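Local coordinates for cysteine-rich repeat secretory protein 15 (Arabidopsis thaliana, PDB 6GRF) that probably modulates cell-to-cell trafficking through plasmodesmata, as a membrane protein whose extracellular part carries two tandem DUF26 (Gnk2-type) domains, at residues K17-P20 with N21-F24; F138-R141 with R142-L146; L146-L149 with E150-Q153; E201-A205 with Q206-R210. All blocks are in the same frame, centred on the assembly; numbering follows the deposited sequence.

Interaction 1 (K17-P20 with N21-F24); sequences KYTP and NTPF
Between Tyr18 and Phe24 the chain runs extended through Pro20, reverses at Asn21, whose phi and psi are both positive, and enters helix 23-39, so that the CA atoms of Tyr18 and Phe24 come to 7.4 Å from each other. Inside this bend the hydroxyl of Thr22 donates a hydrogen bond to the backbone carbonyl of Thr19, OG1 to O 2.8 Å, arriving nearly along the C=O axis (C=O...donor angle 163°). Thr22 is the residue just before the helix, at the N-cap position, and its OG1 ties that end of the helix back to the preceding loop. Its methyl packs on the Thr19 hydroxyl, Thr22 CG2 to Thr19 OG1 3.2 Å, the two side chains crossing at about a right angle. The second part of the contact is aromatic. Phe24 CG is anti to the backbone N (chi1 -180°), which sends its ring back along the chain to Tyr18, where Phe24 CD1 lies over one face of the tyrosine ring and Tyr18 CD1 in turn comes to the edge of the Phe24 ring. The closest pair is Tyr18 CD1 with Phe24 CE1, 3.5 Å, and the planes make 57°, an oblique meeting with centroids 5.2 Å apart. Both rings are buried and each has a further aromatic neighbour: Tyr94 meets Tyr18 edge-to-face, and Tyr96 does the same with Phe24. The bend thus joins strand 8-13 to helix 23-39 in the first Gnk2-type domain, with Tyr18 also touching Glu25 and Arg28 of that helix.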
loop_
_atom_site.group_PDB
_atom_site.type_symbol
_atom_site.label_atom_id
_atom_site.label_comp_id
_atom_site.label_asym_id
_atom_site.label_seq_id
_atom_site.Cartn_x
_atom_site.Cartn_y
_atom_site.Cartn_z
ATOM N N LYS A 17 -7.779 0.646 -21.243
ATOM C CA LYS A 17 -6.889 -0.430 -21.651
ATOM C C LYS A 17 -5.987 0.035 -22.801
ATOM O O LYS A 17 -6.408 0.832 -23.641
ATOM C CB LYS A 17 -7.701 -1.661 -22.064
ATOM C CG LYS A 17 -8.722 -2.152 -21.043
ATOM C CD LYS A 17 -8.131 -2.484 -19.692
ATOM C CE LYS A 17 -9.176 -2.899 -18.675
ATOM N NZ LYS A 17 -8.661 -2.785 -17.288
ATOM N N TYR A 18 -4.748 -0.474 -22.811
ATOM C CA TYR A 18 -3.784 -0.249 -23.877
ATOM C C TYR A 18 -3.823 -1.438 -24.843
ATOM O O TYR A 18 -4.399 -2.477 -24.540
ATOM C CB TYR A 18 -2.387 0.006 -23.306
ATOM C CG TYR A 18 -1.662 -1.175 -22.710
ATOM C CD1 TYR A 18 -1.658 -1.397 -21.342
ATOM C CD2 TYR A 18 -0.919 -2.036 -23.498
ATOM C CE1 TYR A 18 -0.969 -2.461 -20.778
ATOM C CE2 TYR A 18 -0.230 -3.111 -22.953
ATOM C CZ TYR A 18 -0.252 -3.328 -21.584
ATOM O OH TYR A 18 0.431 -4.375 -21.031
ATOM N N THR A 19 -3.233 -1.250 -26.027
ATOM C CA THR A 19 -3.194 -2.280 -27.050
ATOM C C THR A 19 -1.766 -2.817 -27.157
ATOM O O THR A 19 -0.800 -2.089 -26.913
ATOM C CB THR A 19 -3.747 -1.737 -28.376
ATOM O OG1 THR A 19 -2.818 -0.777 -28.884
ATOM C CG2 THR A 19 -5.109 -1.090 -28.232
ATOM N N PRO A 20 -1.588 -4.109 -27.520
ATOM C CA PRO A 20 -0.257 -4.673 -27.769
ATOM C C PRO A 20 0.555 -3.882 -28.809
ATOM O O PRO A 20 -0.034 -3.224 -29.658
ATOM C CB PRO A 20 -0.551 -6.069 -28.343
ATOM C CG PRO A 20 -1.934 -6.412 -27.828
ATOM C CD PRO A 20 -2.665 -5.090 -27.722
ATOM N N ASN A 21 1.892 -3.949 -28.714
ATOM C CA ASN A 21 2.827 -3.370 -29.700
ATOM C C ASN A 21 2.643 -1.852 -29.791
ATOM O O ASN A 21 2.605 -1.282 -30.893
ATOM C CB ASN A 21 2.670 -3.998 -31.087
ATOM C CG ASN A 21 2.720 -5.507 -31.028
ATOM O OD1 ASN A 21 3.255 -6.072 -30.074
ATOM N ND2 ASN A 21 2.147 -6.167 -32.023
ATOM N N THR A 22 2.535 -1.215 -28.627
ATOM C CA THR A 22 2.542 0.224 -28.516
ATOM C C THR A 22 3.715 0.633 -27.633
ATOM O O THR A 22 4.217 -0.166 -26.848
ATOM C CB THR A 22 1.200 0.741 -27.986
ATOM O OG1 THR A 22 0.917 0.102 -26.737
ATOM C CG2 THR A 22 0.071 0.512 -28.969
ATOM N N PRO A 23 4.230 1.870 -27.781
ATOM C CA PRO A 23 5.231 2.400 -26.857
ATOM C C PRO A 23 4.866 2.261 -25.369
ATOM O O PRO A 23 5.741 1.995 -24.564
ATOM C CB PRO A 23 5.318 3.876 -27.266
ATOM C CG PRO A 23 5.014 3.856 -28.751
ATOM C CD PRO A 23 3.959 2.783 -28.905
ATOM N N PHE A 24 3.586 2.417 -25.021
ATOM C CA PHE A 24 3.182 2.262 -23.641
ATOM C C PHE A 24 3.447 0.828 -23.155
ATOM O O PHE A 24 3.938 0.651 -22.036
ATOM C CB PHE A 24 1.726 2.654 -23.401
ATOM C CG PHE A 24 1.353 2.482 -21.950
ATOM C CD1 PHE A 24 0.826 1.283 -21.490
ATOM C CD2 PHE A 24 1.622 3.479 -21.028
ATOM C CE1 PHE A 24 0.522 1.113 -20.146
ATOM C CE2 PHE A 24 1.312 3.310 -19.686
ATOM C CZ PHE A 24 0.766 2.125 -19.245
#

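Interaction 2 (F138-R141 with R142-L146); sequences FFKR and RDDVL
Helix 136-149 of the second Gnk2-type domain holds this contact, in which side chains one turn apart meet above regular i to i+4 backbone bonds, such as Asp143 N to Phe139 O at 3.0 Å. Phe139 and Arg142 run side by side, pointing the same way. The arginine is bent at chi2 and chi3, which folds its guanidinium beside the ring: Phe139 CD1 lies over one guanidinium face, 3.6 Å from Arg142 NH1, toward the rim of the group. The two planes are 71° apart, so the groups do not stack flat. A water at the guanidinium edge, in its plane, links Arg142 to Phe139, accepting from Arg142 NH1 (2.6 Å) and donating to Phe139 O (2.9 Å) and, at a doubtfully short modelled distance, to Asp143 OD1. Arg142 NH2 is held further by Gly195 O and Tyr211 OH, while Asp143 OD1 forms a salt bridge with Lys191 of helix 176-193. On another side of the helix Lys140 NZ stays 4.3 Å from Asp144 OD1, too far for a salt bridge. The buried guanidinium is therefore gripped through both terminal nitrogens, which fixes its rotation; Asp143, already paired with Lys191, may add a little to offsetting its charge.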
loop_
_atom_site.group_PDB
_atom_site.type_symbol
_atom_site.label_atom_id
_atom_site.label_comp_id
_atom_site.label_asym_id
_atom_site.label_seq_id
_atom_site.Cartn_x
_atom_site.Cartn_y
_atom_site.Cartn_z
ATOM N N PHE A 138 -10.602 -2.238 25.875
ATOM C CA PHE A 138 -10.165 -2.580 24.537
ATOM C C PHE A 138 -10.115 -1.328 23.653
ATOM O O PHE A 138 -9.158 -1.125 22.912
ATOM C CB PHE A 138 -11.098 -3.604 23.893
ATOM C CG PHE A 138 -10.684 -3.947 22.489
ATOM C CD1 PHE A 138 -9.589 -4.766 22.259
ATOM C CD2 PHE A 138 -11.347 -3.399 21.399
ATOM C CE1 PHE A 138 -9.197 -5.069 20.964
ATOM C CE2 PHE A 138 -10.944 -3.698 20.105
ATOM C CZ PHE A 138 -9.866 -4.524 19.895
ATOM N N PHE A 139 -11.160 -0.500 23.734
ATOM C CA PHE A 139 -11.309 0.651 22.861
ATOM C C PHE A 139 -10.337 1.764 23.271
ATOM O O PHE A 139 -9.828 2.472 22.420
ATOM C CB PHE A 139 -12.782 1.062 22.793
ATOM C CG PHE A 139 -13.588 0.068 21.999
ATOM C CD1 PHE A 139 -13.290 -0.175 20.667
ATOM C CD2 PHE A 139 -14.586 -0.680 22.595
ATOM C CE1 PHE A 139 -13.996 -1.118 19.938
ATOM C CE2 PHE A 139 -15.289 -1.628 21.868
ATOM C CZ PHE A 139 -14.997 -1.844 20.541
ATOM N N LYS A 140 -10.057 1.896 24.566
ATOM C CA LYS A 140 -9.102 2.877 25.016
ATOM C C LYS A 140 -7.693 2.479 24.537
ATOM O O LYS A 140 -6.898 3.338 24.154
ATOM C CB LYS A 140 -9.149 3.040 26.539
ATOM C CG LYS A 140 -8.315 4.209 27.047
ATOM C CD LYS A 140 -8.470 4.523 28.531
ATOM C CE LYS A 140 -8.217 5.984 28.873
ATOM N NZ LYS A 140 -7.056 6.554 28.138
ATOM N N ARG A 141 -7.389 1.179 24.566
ATOM C CA ARG A 141 -6.080 0.684 24.149
ATOM C C ARG A 141 -5.945 0.844 22.628
ATOM O O ARG A 141 -4.891 1.182 22.132
ATOM C CB ARG A 141 -5.875 -0.778 24.549
ATOM C CG ARG A 141 -5.996 -1.055 26.043
ATOM C CD ARG A 141 -4.699 -0.904 26.800
ATOM N NE ARG A 141 -4.770 -1.349 28.194
ATOM C CZ ARG A 141 -3.815 -1.115 29.085
ATOM N NH1 ARG A 141 -2.665 -0.599 28.684
ATOM N NH2 ARG A 141 -4.012 -1.377 30.363
ATOM N N ARG A 142 -7.032 0.594 21.903
ATOM C CA ARG A 142 -7.036 0.797 20.474
ATOM C C ARG A 142 -6.724 2.267 20.173
ATOM O O ARG A 142 -5.882 2.545 19.344
ATOM C CB ARG A 142 -8.383 0.385 19.875
ATOM C CG ARG A 142 -8.416 0.437 18.352
ATOM C CD ARG A 142 -9.562 1.302 17.864
ATOM N NE ARG A 142 -10.748 0.521 17.611
ATOM C CZ ARG A 142 -11.947 1.010 17.337
ATOM N NH1 ARG A 142 -12.417 2.071 17.969
ATOM N NH2 ARG A 142 -12.673 0.409 16.412
ATOM N N ASP A 143 -7.424 3.187 20.845
ATOM C CA ASP A 143 -7.187 4.613 20.706
ATOM C C ASP A 143 -5.708 4.945 20.939
ATOM O O ASP A 143 -5.129 5.683 20.150
ATOM C CB ASP A 143 -8.078 5.445 21.626
ATOM C CG ASP A 143 -9.455 5.712 21.040
ATOM O OD1 ASP A 143 -9.681 5.315 19.868
ATOM O OD2 ASP A 143 -10.301 6.299 21.762
ATOM N N ASP A 144 -5.101 4.410 22.005
ATOM C CA ASP A 144 -3.681 4.684 22.279
ATOM C C ASP A 144 -2.796 4.156 21.132
ATOM O O ASP A 144 -1.837 4.802 20.738
ATOM C CB ASP A 144 -3.212 4.081 23.603
ATOM C CG ASP A 144 -3.950 4.596 24.825
ATOM O OD1 ASP A 144 -4.361 5.770 24.829
ATOM O OD2 ASP A 144 -4.092 3.814 25.776
ATOM N N VAL A 145 -3.112 2.970 20.618
ATOM C CA VAL A 145 -2.329 2.346 19.557
ATOM C C VAL A 145 -2.429 3.189 18.273
ATOM O O VAL A 145 -1.410 3.504 17.668
ATOM C CB VAL A 145 -2.777 0.889 19.343
ATOM C CG1 VAL A 145 -2.407 0.351 17.975
ATOM C CG2 VAL A 145 -2.217 -0.003 20.432
ATOM N N LEU A 146 -3.654 3.562 17.892
ATOM C CA LEU A 146 -3.916 4.303 16.659
ATOM C C LEU A 146 -3.305 5.701 16.755
ATOM O O LEU A 146 -2.813 6.227 15.762
ATOM C CB LEU A 146 -5.426 4.373 16.404
ATOM C CG LEU A 146 -6.087 3.061 15.987
ATOM C CD1 LEU A 146 -7.548 3.289 15.660
ATOM C CD2 LEU A 146 -5.378 2.426 14.802
HETATM O O HOH W 1 -11.038 3.278 19.855
#

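Interaction 3 (L146-L149 with E150-Q153); sequences LSDL and ESTQ
Two hydroxyls turn back onto carbonyls three residues earlier. Thr152 OG1 donates to Leu149 O at 2.6 Å; with OG1 anti to the carbonyl carbon (chi1 -53°), the hydroxyl sits beside its own backbone N and reaches the same acceptor. Ser151 OG points likewise to Asp148 O, though its modelled distance is too short to be trusted. Backbone bonds run alongside. Glu150 N to Leu146 O, 3.1 Å, is the i to i+4 bond that crosses from 146-149 to 150-153, after which the pattern shifts to i to i+3, with Ser151 N bonded to Asp148 O and Thr152 N to Leu149 O (3.1 Å). These later donors stand above the carbonyl planes, Ser151 N by 62°. The shift marks the C-terminal end of helix 136-149, which runs out through a type I beta turn from Leu149 to Thr152 toward strand 156-161. Leu149 O thus takes two donors, Thr152 N and OG1, both from the same face of its plane. Among charged groups, Asp148 directs its carboxylate to strand 156-161, where OD2 meets Lys157 in a salt bridge and Ser159 in a hydrogen bond. In van der Waals contact, Glu150 CB and CG lie against Leu146 O, CB at 3.5 Å, while the Glu150 side chain also touches Val187 of helix 176-193.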
loop_
_atom_site.group_PDB
_atom_site.type_symbol
_atom_site.label_atom_id
_atom_site.label_comp_id
_atom_site.label_asym_id
_atom_site.label_seq_id
_atom_site.Cartn_x
_atom_site.Cartn_y
_atom_site.Cartn_z
ATOM N N LEU A 146 -3.654 3.562 17.892
ATOM C CA LEU A 146 -3.916 4.303 16.659
ATOM C C LEU A 146 -3.305 5.701 16.755
ATOM O O LEU A 146 -2.813 6.227 15.762
ATOM C CB LEU A 146 -5.426 4.373 16.404
ATOM C CG LEU A 146 -6.087 3.061 15.987
ATOM C CD1 LEU A 146 -7.548 3.289 15.660
ATOM C CD2 LEU A 146 -5.378 2.426 14.802
ATOM N N SER A 147 -3.307 6.278 17.958
ATOM C CA SER A 147 -2.711 7.580 18.167
ATOM C C SER A 147 -1.188 7.524 17.948
ATOM O O SER A 147 -0.584 8.460 17.409
ATOM C CB SER A 147 -3.045 8.117 19.522
ATOM O OG SER A 147 -2.235 9.247 19.790
ATOM N N ASP A 148 -0.565 6.430 18.384
ATOM C CA ASP A 148 0.864 6.240 18.234
ATOM C C ASP A 148 1.222 6.016 16.749
ATOM O O ASP A 148 2.212 6.559 16.285
ATOM C CB ASP A 148 1.340 5.088 19.113
ATOM C CG ASP A 148 2.844 4.896 19.105
ATOM O OD1 ASP A 148 3.574 5.897 18.952
ATOM O OD2 ASP A 148 3.270 3.746 19.213
ATOM N N LEU A 149 0.418 5.217 16.035
ATOM C CA LEU A 149 0.604 4.923 14.596
ATOM C C LEU A 149 0.619 6.232 13.789
ATOM O O LEU A 149 1.473 6.415 12.907
ATOM C CB LEU A 149 -0.508 3.994 14.086
ATOM C CG LEU A 149 -0.520 2.557 14.612
ATOM C CD1 LEU A 149 -1.552 1.719 13.867
ATOM C CD2 LEU A 149 0.837 1.882 14.533
ATOM N N GLU A 150 -0.332 7.117 14.108
ATOM C CA GLU A 150 -0.533 8.430 13.480
ATOM C C GLU A 150 0.691 9.344 13.621
ATOM O O GLU A 150 0.726 10.374 12.979
ATOM C CB GLU A 150 -1.644 9.191 14.198
ATOM C CG GLU A 150 -3.013 9.071 13.585
ATOM C CD GLU A 150 -4.032 9.898 14.353
ATOM O OE1 GLU A 150 -3.775 10.176 15.537
ATOM O OE2 GLU A 150 -5.073 10.274 13.774
ATOM N N SER A 151 1.614 9.004 14.535
ATOM C CA SER A 151 2.802 9.808 14.863
ATOM C C SER A 151 3.898 9.583 13.814
ATOM O O SER A 151 4.840 10.370 13.705
ATOM C CB SER A 151 3.312 9.551 16.297
ATOM O OG SER A 151 3.924 8.259 16.499
ATOM N N THR A 152 3.758 8.510 13.039
ATOM C CA THR A 152 4.724 8.122 12.046
ATOM C C THR A 152 4.919 9.261 11.032
ATOM O O THR A 152 3.947 9.911 10.624
ATOM C CB THR A 152 4.257 6.817 11.409
ATOM O OG1 THR A 152 4.025 5.960 12.529
ATOM C CG2 THR A 152 5.240 6.230 10.422
ATOM N N GLN A 153 6.189 9.509 10.683
ATOM C CA GLN A 153 6.603 10.529 9.690
ATOM C C GLN A 153 7.282 9.860 8.484
ATOM O O GLN A 153 7.113 10.300 7.348
ATOM C CB GLN A 153 7.531 11.548 10.350
ATOM C CG GLN A 153 6.812 12.491 11.299
ATOM C CD GLN A 153 7.742 13.442 12.014
ATOM O OE1 GLN A 153 8.895 13.635 11.647
ATOM N NE2 GLN A 153 7.241 14.051 13.066
#

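Interaction 4 (E201-A205 with Q206-R210)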
loop_
_atom_site.group_PDB
_atom_site.type_symbol
_atom_site.label_atom_id
_atom_site.label_comp_id
_atom_site.label_asym_id
_atom_site.label_seq_id
_atom_site.Cartn_x
_atom_site.Cartn_y
_atom_site.Cartn_z
ATOM N N GLU A 201 -8.346 -3.170 8.924
ATOM C CA GLU A 201 -7.276 -2.620 8.092
ATOM C C GLU A 201 -7.880 -1.594 7.128
ATOM O O GLU A 201 -8.958 -1.794 6.610
ATOM C CB GLU A 201 -6.499 -3.736 7.384
ATOM C CG GLU A 201 -7.345 -4.814 6.711
ATOM C CD GLU A 201 -6.546 -5.940 6.042
ATOM O OE1 GLU A 201 -5.318 -6.048 6.320
ATOM O OE2 GLU A 201 -7.136 -6.717 5.230
ATOM N N VAL A 202 -7.181 -0.469 6.954
ATOM C CA VAL A 202 -7.522 0.534 5.967
ATOM C C VAL A 202 -6.292 0.852 5.110
ATOM O O VAL A 202 -5.203 1.164 5.625
ATOM C CB VAL A 202 -8.080 1.801 6.632
ATOM C CG1 VAL A 202 -8.012 3.004 5.706
ATOM C CG2 VAL A 202 -9.499 1.568 7.111
ATOM N N TYR A 203 -6.489 0.789 3.788
ATOM C CA TYR A 203 -5.454 1.077 2.815
ATOM C C TYR A 203 -5.887 2.286 1.987
ATOM O O TYR A 203 -6.917 2.241 1.330
ATOM C CB TYR A 203 -5.211 -0.125 1.910
ATOM C CG TYR A 203 -4.675 -1.337 2.621
ATOM C CD1 TYR A 203 -3.319 -1.597 2.655
ATOM C CD2 TYR A 203 -5.524 -2.226 3.253
ATOM C CE1 TYR A 203 -2.816 -2.706 3.311
ATOM C CE2 TYR A 203 -5.038 -3.337 3.917
ATOM C CZ TYR A 203 -3.679 -3.570 3.952
ATOM O OH TYR A 203 -3.194 -4.664 4.592
ATOM N N LEU A 204 -5.110 3.365 2.080
ATOM C CA LEU A 204 -5.296 4.529 1.244
ATOM C C LEU A 204 -4.261 4.483 0.120
ATOM O O LEU A 204 -3.437 3.586 0.073
ATOM C CB LEU A 204 -5.146 5.791 2.096
ATOM C CG LEU A 204 -6.006 5.829 3.357
ATOM C CD1 LEU A 204 -5.910 7.192 4.015
ATOM C CD2 LEU A 204 -7.454 5.480 3.044
ATOM N N ALA A 205 -4.330 5.461 -0.783
ATOM C CA ALA A 205 -3.457 5.507 -1.959
ATOM C C ALA A 205 -1.972 5.479 -1.560
ATOM O O ALA A 205 -1.187 4.813 -2.229
ATOM C CB ALA A 205 -3.786 6.723 -2.790
ATOM N N GLN A 206 -1.592 6.168 -0.474
ATOM C CA GLN A 206 -0.162 6.393 -0.162
ATOM C C GLN A 206 0.242 5.898 1.247
ATOM O O GLN A 206 1.389 6.114 1.676
ATOM C CB GLN A 206 0.141 7.881 -0.321
ATOM C CG GLN A 206 -0.012 8.399 -1.749
ATOM C CD GLN A 206 1.279 8.300 -2.527
ATOM O OE1 GLN A 206 1.963 7.282 -2.495
ATOM N NE2 GLN A 206 1.635 9.377 -3.212
ATOM N N CYS A 207 -0.663 5.216 1.956
ATOM C CA CYS A 207 -0.363 4.687 3.294
ATOM C C CYS A 207 -1.401 3.632 3.673
ATOM O O CYS A 207 -2.418 3.481 2.986
ATOM C CB CYS A 207 -0.342 5.792 4.344
ATOM S SG CYS A 207 -1.928 6.637 4.590
ATOM N N TYR A 208 -1.114 2.893 4.750
ATOM C CA TYR A 208 -2.115 2.037 5.362
ATOM C C TYR A 208 -1.837 1.857 6.861
ATOM O O TYR A 208 -0.769 2.165 7.368
ATOM C CB TYR A 208 -2.202 0.685 4.656
ATOM C CG TYR A 208 -1.037 -0.251 4.849
ATOM C CD1 TYR A 208 0.026 -0.276 3.959
ATOM C CD2 TYR A 208 -1.024 -1.171 5.883
ATOM C CE1 TYR A 208 1.072 -1.178 4.103
ATOM C CE2 TYR A 208 0.020 -2.067 6.054
ATOM C CZ TYR A 208 1.073 -2.076 5.157
ATOM O OH TYR A 208 2.100 -2.966 5.318
ATOM N N ALA A 209 -2.848 1.333 7.546
ATOM C CA ALA A 209 -2.829 1.116 8.969
ATOM C C ALA A 209 -3.782 -0.035 9.297
ATOM O O ALA A 209 -4.848 -0.147 8.687
ATOM C CB ALA A 209 -3.220 2.383 9.676
ATOM N N ARG A 210 -3.346 -0.886 10.235
ATOM C CA ARG A 210 -4.044 -2.089 10.676
ATOM C C ARG A 210 -3.973 -2.130 12.202
ATOM O O ARG A 210 -2.999 -1.714 12.772
ATOM C CB ARG A 210 -3.379 -3.402 10.230
ATOM C CG ARG A 210 -3.107 -3.550 8.744
ATOM C CD ARG A 210 -2.936 -4.994 8.286
ATOM N NE ARG A 210 -1.598 -5.512 8.525
ATOM C CZ ARG A 210 -1.210 -6.098 9.655
ATOM N NH1 ARG A 210 -2.095 -6.297 10.619
ATOM N NH2 ARG A 210 0.052 -6.472 9.814
HETATM O O HOH W 2 0.894 5.273 -3.848
#
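Tyr203 overlaps the Tyr208 ring in an offset stack, its CE1 over one face toward the rim and 3.4 Å from Tyr208 CG, with centroids 4.7 Å apart and planes at 29°. The pair faces across a tight antiparallel beta hairpin, strands 199-204 and 207-213, within the five-stranded sheet of the second Gnk2-type domain. Val202 and Ala209 form its hydrogen-bonded pair, Val202 N to Ala209 O 2.9 Å, and Leu204 N bonds to Cys207 O beside the turn. With chi1 at 71°, Tyr208 CG lies between backbone N and carbonyl carbon, which sets the ring beneath Tyr203; Tyr208 CB is itself 3.2 Å from Tyr203 CD1. On the same face Glu201 lies alongside Arg210, pointing the same way; Glu201 OE1 touches Arg210 CD at 3.3 Å but stays 4.4 Å from Arg210 NE, beyond a salt bridge. Val202 and Ala209 project from the other face, where Val202 packs on Leu190 of helix 176-193. Cys207 is disulfide-bonded to Cys182 of that helix, pinning it to the sheet. At the turn a water bridges Ala205 O and Gln206 OE1, while Gln206 NE2 bonds to Asp173 and Lys117. The Tyr203 hydroxyl donates to Glu201 OE1, 3.1 Å away, from above the carboxylate plane.

Overall arrangement
Interaction 1 comes first along the chain and belongs to the first Gnk2-type domain; interactions 2, 3 and 4 follow in that order within the second. Interaction 1 lies on the opposite side of the chain's centre from interactions 2 and 3, its centre 48 Å and 42 Å from theirs. Interactions 2 and 3 follow one another on helix 136-149, share Leu146 and have centres 12 Å apart. Interaction 4, in a hairpin of the second sheet, lies near the chain's centre and touches interaction 3 where Leu149 CD1 meets Arg210 O at 3.9 Å. That contact packs helix 136-149 against the second sheet, while interaction 1 marks the start of the helix after the first strand in the other domain.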